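Long-range contacts in L-lysine 6-monooxygenase involved in desferrioxamine biosynthesis (Erwinia amylovora CFBP1430, PDB 5O8P), which catalyses, probably, the FAD- and NADPH-dependent N-hydroxylation of cadaverine in the biosynthesis of the siderophore desferrioxamine: residues S245-D250 and R420-Q425; R369-D374 and N403-R408; K188-R193 and D216-Q221. All coordinates share one frame; numbering follows the deposited sequence.

Contact 1: S245-D250 and R420-Q425; sequences SPEWID and RQIAFQ
Glu247, in the first turn of helix 246-253, reaches across to the irregular segment 420-425, and its carboxylate accepts from the backbone there. The polar part of the contact rests on one sound hydrogen bond: Ile422 N donates to Glu247 OE2 over 2.8 Å, and at 175° the N-H points almost straight at the oxygen. The amide meets that oxygen from well above the carboxylate plane, 64° out of it. A weak second bond runs from Ala423 N to Glu247 OE1, whose position is less certain. The chain bends at chi2, which carries Glu247 CD off the line of CB and CG, while Glu247 CG lies 3.3 Å from Arg420 O.

The apolar part is built on Ile422. Its CD1 comes within 3.4 Å of Ser245 CB and packs 3.9 Å from Pro246 CD, the isoleucine and proline side chains crossing at about a right angle. Chi1 of 61° sets Ile422 CG1 between its own backbone N and carbonyl carbon, and CG1 in turn lies close to Ser245 CB.

Within the helical segment, Ser245 OG accepts from Trp248 N at 3.2 Å and also bonds to Glu242 O. Glu242 holds the far end of the other segment too, through Phe424 N and Gln425 NE2. Tyr88 of a neighbouring subunit packs on Ile422, so the tail is covered from outside the chain as well. Away from the annotated sites, the contact joins a serine N-capped helix start to the C-terminal tail, a side-chain carboxylate accepting a peptide N-H of an irregular segment, with a second, doubtful bond to the next.

Contact 2: R369-D374 and N403-R408; sequences RNYSID and NSVLLR
Val405, Tyr371 and Leu406 carry this contact, which is apolar and has no hydrogen bond between the segments. Val405 has the most surface buried. Its CB points from helix 399-410 toward the loop, and CG2 meets the rim of the Tyr371 ring, 3.5 Å from CD2 and 3.6 Å from CE2. The methyl lies near the ring plane, so it touches the edge, and the two side chains cross at about a right angle.

Tyr371 points its CB toward the helix, and with CG beside the backbone N (chi1 -54°) the ring has its CD2 and CE2 edge at Val405. The ring stacks on His389, while the hydroxyl accepts a weak bond from Arg369 NH1. That arginine's guanidinium has Tyr371 CE2 at its edge.

Leu406 meets the start of the tyrosine side chain: CD2 lies 4.1 Å from Tyr371 CB and 4.0 Å from Asn370 O. The carbonyl oxygen of Asn370 also borders the valine methyl, 4.2 Å from Val405 CG2. The side chain of Asn370 serves the loop itself, OD1 accepting from Ser372 OG at 2.9 Å and ND2 bonding to Asn377 OD1.

The contact is buried but does not line the flavin site: the side chain of Leu406 is about 11 Å from the bound FAD. Leu406 also touches Phe380 of strand 379-381, and backbone bonds from Tyr371 to Val381 and from Ile373 to Val379 hold the loop to that strand. Helix 399-410 thus has Asn403 and Leu407 on helix 18-27 and Val405 and Leu406 on the loop.

Contact 3: K188-R193 and D216-Q221; sequences KLQKKR and DRFGYQ
In the Rossmann-like part of the fold, the end of helix 182-190 and the lead into strand 194-198 meet the turn that precedes strand 221-225, through Gln190, Phe218 and Tyr220. Gln190 lies against both aromatic residues. Its CB sits 3.9 Å from the centroid of the Phe218 ring and only 5° off the ring normal, a CH-pi contact over the face.

Farther out, Gln190 NE2 donates to Tyr220 OH at 3.1 Å, with an N-H...O angle of 160° and the hydroxyl close to the amide plane. The same nitrogen bonds to Asp214 OD2, and Tyr220 OH to Leu211 O, so both polar ends are held at the end of helix 202-213 and just beyond it. With chi1 at 47°, Tyr220 CG stands between its backbone N and carbonyl carbon; the ring presents its edge to Gln190 O, 3.6 Å from CD2.

At the other end, Gln221 N donates to Arg193 O at 2.9 Å, and Tyr220 CA adds a CA-H...O contact to that oxygen at 3.2 Å. Gln221 continues with a backbone bond to Ile195. This begins the pairing of strands 194-198 and 221-225, neighbours in a five-stranded parallel sheet, and helix 202-213 links them in the beta-alpha-beta crossover characteristic of Rossmann-type nucleotide-binding folds.

Overall arrangement
From the N terminus, contact 3 comes first: residues 188-193 and 216-221 close a short loop round strand 194-198 and helix 202-213, in the Rossmann-like part. Contact 1 opens only after it has closed, and its loop runs from helix 246-253 to the C-terminal tail at 420-425. Contact 2 is nested inside that loop, tying residues 369-374 to helix 399-410. Contacts 1 and 2 lie on the same side of the chain's centre, about 17 Å apart between centres, and a salt bridge from Asp250 to Arg369 joins them directly. Contact 3 lies on the opposite side, its centre about 48 Å from those of the others.

Contact 1: S245-D250 and R420-Q425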
loop_
_atom_site.group_PDB
_atom_site.type_symbol
_atom_site.label_atom_id
_atom_site.label_comp_id
_atom_site.label_asym_id
_atom_site.label_seq_id
_atom_site.Cartn_x
_atom_site.Cartn_y
_atom_site.Cartn_z
ATOM N N SER B 245 25.342 -3.687 3.525
ATOM C CA SER B 245 26.103 -2.487 3.735
ATOM C C SER B 245 27.575 -2.822 3.913
ATOM O O SER B 245 27.916 -3.918 4.373
ATOM C CB SER B 245 25.601 -1.781 4.984
ATOM O OG SER B 245 25.865 -2.542 6.138
ATOM N N PRO B 246 28.454 -1.872 3.564
ATOM C CA PRO B 246 29.877 -2.066 3.780
ATOM C C PRO B 246 30.212 -2.482 5.209
ATOM O O PRO B 246 31.030 -3.389 5.401
ATOM C CB PRO B 246 30.447 -0.704 3.452
ATOM C CG PRO B 246 29.535 -0.183 2.392
ATOM C CD PRO B 246 28.177 -0.633 2.805
ATOM N N GLU B 247 29.536 -1.878 6.188
ATOM C CA GLU B 247 29.867 -2.148 7.599
ATOM C C GLU B 247 29.534 -3.564 7.976
ATOM O O GLU B 247 30.299 -4.185 8.696
ATOM C CB GLU B 247 29.160 -1.240 8.589
ATOM C CG GLU B 247 29.036 0.212 8.186
ATOM C CD GLU B 247 27.668 0.501 7.637
ATOM O OE1 GLU B 247 26.738 0.594 8.441
ATOM O OE2 GLU B 247 27.538 0.708 6.410
ATOM N N TRP B 248 28.399 -4.062 7.491
ATOM C CA TRP B 248 28.038 -5.449 7.736
ATOM C C TRP B 248 29.014 -6.417 7.054
ATOM O O TRP B 248 29.367 -7.457 7.633
ATOM C CB TRP B 248 26.606 -5.759 7.285
ATOM C CG TRP B 248 26.201 -7.095 7.763
ATOM C CD1 TRP B 248 25.756 -7.422 9.011
ATOM C CD2 TRP B 248 26.304 -8.316 7.044
ATOM N NE1 TRP B 248 25.555 -8.775 9.110
ATOM C CE2 TRP B 248 25.876 -9.349 7.910
ATOM C CE3 TRP B 248 26.713 -8.643 5.745
ATOM C CZ2 TRP B 248 25.823 -10.679 7.512
ATOM C CZ3 TRP B 248 26.660 -9.973 5.350
ATOM C CH2 TRP B 248 26.215 -10.974 6.231
ATOM N N ILE B 249 29.448 -6.080 5.839
ATOM C CA ILE B 249 30.329 -6.969 5.087
ATOM C C ILE B 249 31.672 -7.089 5.802
ATOM O O ILE B 249 32.200 -8.193 5.928
ATOM C CB ILE B 249 30.483 -6.538 3.622
ATOM C CG1 ILE B 249 29.136 -6.608 2.911
ATOM C CG2 ILE B 249 31.438 -7.470 2.890
ATOM C CD1 ILE B 249 29.065 -5.760 1.655
ATOM N N ASP B 250 32.189 -5.966 6.304
ATOM C CA ASP B 250 33.418 -5.975 7.114
ATOM C C ASP B 250 33.238 -6.878 8.321
ATOM O O ASP B 250 34.112 -7.678 8.647
ATOM C CB ASP B 250 33.791 -4.565 7.599
ATOM C CG ASP B 250 34.055 -3.583 6.459
ATOM O OD1 ASP B 250 34.486 -4.014 5.366
ATOM O OD2 ASP B 250 33.844 -2.368 6.657
ATOM N N ARG B 420 32.238 3.812 3.716
ATOM C CA ARG B 420 32.616 2.927 4.827
ATOM C C ARG B 420 31.467 2.688 5.791
ATOM O O ARG B 420 31.522 1.765 6.580
ATOM C CB ARG B 420 33.768 3.524 5.617
ATOM C CG ARG B 420 35.029 3.805 4.819
ATOM C CD ARG B 420 36.267 3.925 5.715
ATOM N NE ARG B 420 37.383 4.620 5.047
ATOM C CZ ARG B 420 38.400 4.052 4.377
ATOM N NH1 ARG B 420 38.523 2.727 4.242
ATOM N NH2 ARG B 420 39.327 4.833 3.830
ATOM N N GLN B 421 30.449 3.548 5.768
ATOM C CA GLN B 421 29.444 3.587 6.835
ATOM C C GLN B 421 28.146 4.244 6.384
ATOM O O GLN B 421 28.067 5.466 6.350
ATOM C CB GLN B 421 30.009 4.295 8.091
ATOM C CG GLN B 421 29.042 4.338 9.276
ATOM C CD GLN B 421 29.693 4.034 10.606
ATOM O OE1 GLN B 421 30.684 3.308 10.678
ATOM N NE2 GLN B 421 29.118 4.567 11.665
ATOM N N ILE B 422 27.137 3.429 6.086
ATOM C CA ILE B 422 25.803 3.884 5.661
ATOM C C ILE B 422 24.691 3.681 6.690
ATOM O O ILE B 422 23.640 4.255 6.536
ATOM C CB ILE B 422 25.332 3.228 4.325
ATOM C CG1 ILE B 422 25.223 1.697 4.447
ATOM C CG2 ILE B 422 26.246 3.632 3.173
ATOM C CD1 ILE B 422 24.666 1.008 3.224
ATOM N N ALA B 423 24.928 2.902 7.742
ATOM C CA ALA B 423 23.847 2.330 8.568
ATOM C C ALA B 423 23.749 2.912 9.973
ATOM O O ALA B 423 24.767 3.109 10.637
ATOM C CB ALA B 423 24.035 0.821 8.667
ATOM N N PHE B 424 22.524 3.120 10.445
ATOM C CA PHE B 424 22.263 3.531 11.835
ATOM C C PHE B 424 22.647 2.498 12.908
ATOM O O PHE B 424 23.018 2.880 14.021
ATOM C CB PHE B 424 20.790 3.915 12.010
ATOM C CG PHE B 424 20.381 5.109 11.203
ATOM C CD1 PHE B 424 20.740 6.388 11.608
ATOM C CD2 PHE B 424 19.645 4.963 10.039
ATOM C CE1 PHE B 424 20.367 7.501 10.859
ATOM C CE2 PHE B 424 19.274 6.068 9.284
ATOM C CZ PHE B 424 19.634 7.337 9.693
ATOM N N GLN B 425 22.546 1.207 12.581
ATOM C CA GLN B 425 22.953 0.145 13.504
ATOM C C GLN B 425 24.453 0.037 13.614
ATOM O O GLN B 425 25.177 0.487 12.730
ATOM C CB GLN B 425 22.492 -1.212 13.017
ATOM C CG GLN B 425 21.012 -1.400 12.942
ATOM C CD GLN B 425 20.684 -2.672 12.220
ATOM O OE1 GLN B 425 20.935 -3.771 12.723
ATOM N NE2 GLN B 425 20.143 -2.537 11.029
#

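Contact 2: R369-D374 and N403-R408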
loop_
_atom_site.group_PDB
_atom_site.type_symbol
_atom_site.label_atom_id
_atom_site.label_comp_id
_atom_site.label_asym_id
_atom_site.label_seq_id
_atom_site.Cartn_x
_atom_site.Cartn_y
_atom_site.Cartn_z
ATOM N N ARG B 369 39.311 -9.318 1.581
ATOM C CA ARG B 369 38.246 -8.317 1.742
ATOM C C ARG B 369 38.094 -7.458 0.500
ATOM O O ARG B 369 36.992 -7.000 0.226
ATOM C CB ARG B 369 38.432 -7.469 3.002
ATOM C CG ARG B 369 37.385 -6.367 3.231
ATOM C CD ARG B 369 36.017 -6.938 3.532
ATOM N NE ARG B 369 34.955 -5.930 3.557
ATOM C CZ ARG B 369 34.327 -5.426 2.489
ATOM N NH1 ARG B 369 34.647 -5.797 1.251
ATOM N NH2 ARG B 369 33.356 -4.533 2.666
ATOM N N ASN B 370 39.183 -7.271 -0.256
ATOM C CA ASN B 370 39.119 -6.552 -1.542
ATOM C C ASN B 370 38.684 -7.418 -2.741
ATOM O O ASN B 370 38.864 -7.007 -3.883
ATOM C CB ASN B 370 40.462 -5.847 -1.849
ATOM C CG ASN B 370 41.612 -6.814 -2.087
ATOM O OD1 ASN B 370 41.510 -8.005 -1.827
ATOM N ND2 ASN B 370 42.727 -6.289 -2.572
ATOM N N TYR B 371 38.114 -8.598 -2.478
ATOM C CA TYR B 371 37.579 -9.509 -3.501
ATOM C C TYR B 371 38.669 -10.225 -4.328
ATOM O O TYR B 371 38.361 -10.846 -5.353
ATOM C CB TYR B 371 36.530 -8.801 -4.392
ATOM C CG TYR B 371 35.429 -8.161 -3.571
ATOM C CD1 TYR B 371 34.321 -8.904 -3.181
ATOM C CD2 TYR B 371 35.513 -6.833 -3.145
ATOM C CE1 TYR B 371 33.311 -8.358 -2.404
ATOM C CE2 TYR B 371 34.514 -6.260 -2.362
ATOM C CZ TYR B 371 33.412 -7.022 -1.975
ATOM O OH TYR B 371 32.415 -6.451 -1.190
ATOM N N SER B 372 39.915 -10.190 -3.841
ATOM C CA SER B 372 41.037 -10.815 -4.515
ATOM C C SER B 372 41.225 -12.262 -4.040
ATOM O O SER B 372 40.964 -12.566 -2.877
ATOM C CB SER B 372 42.314 -9.994 -4.292
ATOM O OG SER B 372 42.893 -10.237 -3.023
ATOM N N ILE B 373 41.680 -13.135 -4.949
ATOM C CA ILE B 373 41.905 -14.564 -4.628
ATOM C C ILE B 373 43.370 -14.998 -4.758
ATOM O O ILE B 373 43.712 -16.141 -4.444
ATOM C CB ILE B 373 40.940 -15.526 -5.390
ATOM C CG1 ILE B 373 41.271 -15.604 -6.885
ATOM C CG2 ILE B 373 39.497 -15.107 -5.148
ATOM C CD1 ILE B 373 40.357 -16.521 -7.683
ATOM N N ASP B 374 44.237 -14.086 -5.177
ATOM C CA ASP B 374 45.668 -14.362 -5.269
ATOM C C ASP B 374 46.380 -13.719 -4.085
ATOM O O ASP B 374 45.733 -13.133 -3.205
ATOM C CB ASP B 374 46.231 -13.835 -6.595
ATOM C CG ASP B 374 46.189 -12.324 -6.686
ATOM O OD1 ASP B 374 45.081 -11.774 -6.501
ATOM O OD2 ASP B 374 47.239 -11.674 -6.935
ATOM N N ASN B 403 32.389 -3.118 -7.471
ATOM C CA ASN B 403 33.081 -2.522 -8.613
ATOM C C ASN B 403 33.930 -1.303 -8.223
ATOM O O ASN B 403 35.045 -1.125 -8.730
ATOM C CB ASN B 403 32.080 -2.150 -9.726
ATOM C CG ASN B 403 31.539 -3.365 -10.465
ATOM O OD1 ASN B 403 32.253 -4.340 -10.674
ATOM N ND2 ASN B 403 30.276 -3.307 -10.868
ATOM N N SER B 404 33.418 -0.488 -7.304
ATOM C CA SER B 404 34.161 0.674 -6.820
ATOM C C SER B 404 35.427 0.330 -6.045
ATOM O O SER B 404 36.393 1.107 -6.117
ATOM C CB SER B 404 33.271 1.582 -5.977
ATOM O OG SER B 404 32.307 2.199 -6.798
ATOM N N VAL B 405 35.432 -0.796 -5.317
ATOM C CA VAL B 405 36.651 -1.206 -4.574
ATOM C C VAL B 405 37.609 -1.942 -5.514
ATOM O O VAL B 405 38.825 -1.906 -5.320
ATOM C CB VAL B 405 36.402 -2.002 -3.231
ATOM C CG1 VAL B 405 35.025 -1.726 -2.623
ATOM C CG2 VAL B 405 36.615 -3.499 -3.372
ATOM N N LEU B 406 37.058 -2.626 -6.515
ATOM C CA LEU B 406 37.882 -3.222 -7.545
ATOM C C LEU B 406 38.625 -2.127 -8.265
ATOM O O LEU B 406 39.842 -2.222 -8.426
ATOM C CB LEU B 406 37.046 -4.022 -8.541
ATOM C CG LEU B 406 36.417 -5.320 -8.054
ATOM C CD1 LEU B 406 35.624 -5.927 -9.202
ATOM C CD2 LEU B 406 37.459 -6.275 -7.521
ATOM N N LEU B 407 37.915 -1.077 -8.674
ATOM C CA LEU B 407 38.575 0.037 -9.361
ATOM C C LEU B 407 39.619 0.716 -8.492
ATOM O O LEU B 407 40.633 1.158 -8.998
ATOM C CB LEU B 407 37.561 1.042 -9.926
ATOM C CG LEU B 407 36.882 0.522 -11.199
ATOM C CD1 LEU B 407 35.753 1.421 -11.656
ATOM C CD2 LEU B 407 37.892 0.350 -12.328
ATOM N N ARG B 408 39.399 0.769 -7.184
ATOM C CA ARG B 408 40.391 1.334 -6.255
ATOM C C ARG B 408 41.675 0.493 -6.196
ATOM O O ARG B 408 42.778 1.036 -6.112
ATOM C CB ARG B 408 39.790 1.499 -4.854
ATOM C CG ARG B 408 40.619 2.349 -3.906
ATOM C CD ARG B 408 39.839 2.602 -2.623
ATOM N NE ARG B 408 39.674 1.353 -1.866
ATOM C CZ ARG B 408 38.694 1.075 -0.999
ATOM N NH1 ARG B 408 37.708 1.944 -0.762
ATOM N NH2 ARG B 408 38.687 -0.113 -0.394
#

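Contact 3: K188-R193 and D216-Q221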
loop_
_atom_site.group_PDB
_atom_site.type_symbol
_atom_site.label_atom_id
_atom_site.label_comp_id
_atom_site.label_asym_id
_atom_site.label_seq_id
_atom_site.Cartn_x
_atom_site.Cartn_y
_atom_site.Cartn_z
ATOM N N LYS B 188 5.111 -27.142 -23.505
ATOM C CA LYS B 188 5.195 -28.601 -23.361
ATOM C C LYS B 188 4.779 -29.082 -21.972
ATOM O O LYS B 188 4.203 -30.162 -21.837
ATOM C CB LYS B 188 6.611 -29.070 -23.724
ATOM C CG LYS B 188 6.898 -30.560 -23.617
ATOM C CD LYS B 188 7.689 -30.879 -22.355
ATOM C CE LYS B 188 8.441 -32.204 -22.457
ATOM N NZ LYS B 188 9.495 -32.266 -21.403
ATOM N N LEU B 189 5.085 -28.294 -20.948
ATOM C CA LEU B 189 4.647 -28.593 -19.588
ATOM C C LEU B 189 3.128 -28.507 -19.449
ATOM O O LEU B 189 2.513 -29.392 -18.864
ATOM C CB LEU B 189 5.315 -27.646 -18.578
ATOM C CG LEU B 189 6.776 -27.956 -18.247
ATOM C CD1 LEU B 189 7.468 -26.751 -17.617
ATOM C CD2 LEU B 189 6.872 -29.189 -17.347
ATOM N N GLN B 190 2.533 -27.450 -20.000
ATOM C CA GLN B 190 1.089 -27.202 -19.853
ATOM C C GLN B 190 0.191 -28.240 -20.548
ATOM O O GLN B 190 -0.980 -28.378 -20.189
ATOM C CB GLN B 190 0.735 -25.761 -20.287
ATOM C CG GLN B 190 1.319 -24.704 -19.337
ATOM C CD GLN B 190 0.893 -23.283 -19.653
ATOM O OE1 GLN B 190 1.080 -22.811 -20.766
ATOM N NE2 GLN B 190 0.319 -22.593 -18.669
ATOM N N LYS B 191 0.740 -28.981 -21.511
ATOM C CA LYS B 191 0.039 -30.135 -22.105
ATOM C C LYS B 191 -0.058 -31.356 -21.180
ATOM O O LYS B 191 -0.865 -32.252 -21.436
ATOM C CB LYS B 191 0.704 -30.568 -23.416
ATOM C CG LYS B 191 0.479 -29.605 -24.567
ATOM C CD LYS B 191 1.233 -30.041 -25.816
ATOM C CE LYS B 191 1.208 -28.943 -26.869
ATOM N NZ LYS B 191 2.342 -29.035 -27.830
ATOM N N LYS B 192 0.770 -31.409 -20.137
ATOM C CA LYS B 192 0.796 -32.562 -19.239
ATOM C C LYS B 192 -0.366 -32.553 -18.245
ATOM O O LYS B 192 -1.026 -31.531 -18.043
ATOM C CB LYS B 192 2.134 -32.650 -18.502
ATOM C CG LYS B 192 3.341 -32.681 -19.430
ATOM C CD LYS B 192 4.614 -33.007 -18.679
ATOM C CE LYS B 192 5.857 -32.910 -19.552
ATOM N NZ LYS B 192 5.984 -33.991 -20.575
ATOM N N ARG B 193 -0.627 -33.726 -17.667
ATOM C CA ARG B 193 -1.706 -33.906 -16.693
ATOM C C ARG B 193 -1.353 -33.334 -15.328
ATOM O O ARG B 193 -2.244 -32.911 -14.602
ATOM C CB ARG B 193 -2.068 -35.386 -16.520
ATOM C CG ARG B 193 -3.044 -35.931 -17.546
ATOM C CD ARG B 193 -3.469 -37.350 -17.176
ATOM N NE ARG B 193 -4.013 -38.092 -18.317
ATOM C CZ ARG B 193 -3.299 -38.593 -19.331
ATOM N NH1 ARG B 193 -1.971 -38.444 -19.396
ATOM N NH2 ARG B 193 -3.926 -39.248 -20.306
ATOM N N ASP B 216 -7.056 -23.406 -14.607
ATOM C CA ASP B 216 -8.396 -23.464 -15.221
ATOM C C ASP B 216 -8.433 -23.834 -16.696
ATOM O O ASP B 216 -9.360 -24.465 -17.172
ATOM C CB ASP B 216 -8.975 -22.031 -15.262
ATOM C CG ASP B 216 -9.672 -21.626 -14.015
ATOM O OD1 ASP B 216 -9.872 -22.452 -13.095
ATOM O OD2 ASP B 216 -10.077 -20.448 -13.963
ATOM N N ARG B 217 -7.457 -23.310 -17.424
ATOM C CA ARG B 217 -7.441 -23.348 -18.878
ATOM C C ARG B 217 -6.939 -24.681 -19.416
ATOM O O ARG B 217 -7.473 -25.174 -20.406
ATOM C CB ARG B 217 -6.585 -22.191 -19.410
ATOM C CG ARG B 217 -6.579 -22.056 -20.932
ATOM C CD ARG B 217 -6.611 -20.607 -21.441
ATOM N NE ARG B 217 -5.297 -19.952 -21.516
ATOM C CZ ARG B 217 -4.420 -20.069 -22.520
ATOM N NH1 ARG B 217 -4.663 -20.856 -23.574
ATOM N NH2 ARG B 217 -3.271 -19.405 -22.457
ATOM N N PHE B 218 -5.911 -25.248 -18.788
ATOM C CA PHE B 218 -5.410 -26.583 -19.132
ATOM C C PHE B 218 -5.833 -27.554 -18.040
ATOM O O PHE B 218 -6.436 -27.168 -17.043
ATOM C CB PHE B 218 -3.895 -26.576 -19.276
ATOM C CG PHE B 218 -3.386 -25.547 -20.239
ATOM C CD1 PHE B 218 -3.174 -24.239 -19.835
ATOM C CD2 PHE B 218 -3.088 -25.891 -21.545
ATOM C CE1 PHE B 218 -2.696 -23.285 -20.720
ATOM C CE2 PHE B 218 -2.613 -24.941 -22.442
ATOM C CZ PHE B 218 -2.415 -23.634 -22.025
ATOM N N GLY B 219 -5.531 -28.827 -18.222
ATOM C CA GLY B 219 -5.964 -29.829 -17.249
ATOM C C GLY B 219 -5.339 -29.740 -15.865
ATOM O O GLY B 219 -5.985 -30.081 -14.883
ATOM N N TYR B 220 -4.114 -29.218 -15.786
ATOM C CA TYR B 220 -3.099 -29.832 -14.917
ATOM C C TYR B 220 -3.321 -29.759 -13.425
ATOM O O TYR B 220 -3.963 -28.843 -12.915
ATOM C CB TYR B 220 -1.656 -29.393 -15.252
ATOM C CG TYR B 220 -1.430 -27.916 -15.456
ATOM C CD1 TYR B 220 -1.250 -27.056 -14.374
ATOM C CD2 TYR B 220 -1.368 -27.383 -16.743
ATOM C CE1 TYR B 220 -1.044 -25.701 -14.578
ATOM C CE2 TYR B 220 -1.155 -26.035 -16.949
ATOM C CZ TYR B 220 -0.993 -25.195 -15.871
ATOM O OH TYR B 220 -0.794 -23.862 -16.109
ATOM N N GLN B 221 -2.797 -30.778 -12.750
ATOM C CA GLN B 221 -2.514 -30.715 -11.330
ATOM C C GLN B 221 -1.242 -29.888 -11.193
ATOM O O GLN B 221 -0.310 -30.033 -12.000
ATOM C CB GLN B 221 -2.305 -32.116 -10.749
ATOM C CG GLN B 221 -1.916 -32.125 -9.279
ATOM C CD GLN B 221 -1.898 -33.521 -8.693
ATOM O OE1 GLN B 221 -0.901 -34.227 -8.776
ATOM N NE2 GLN B 221 -2.999 -33.912 -8.076
#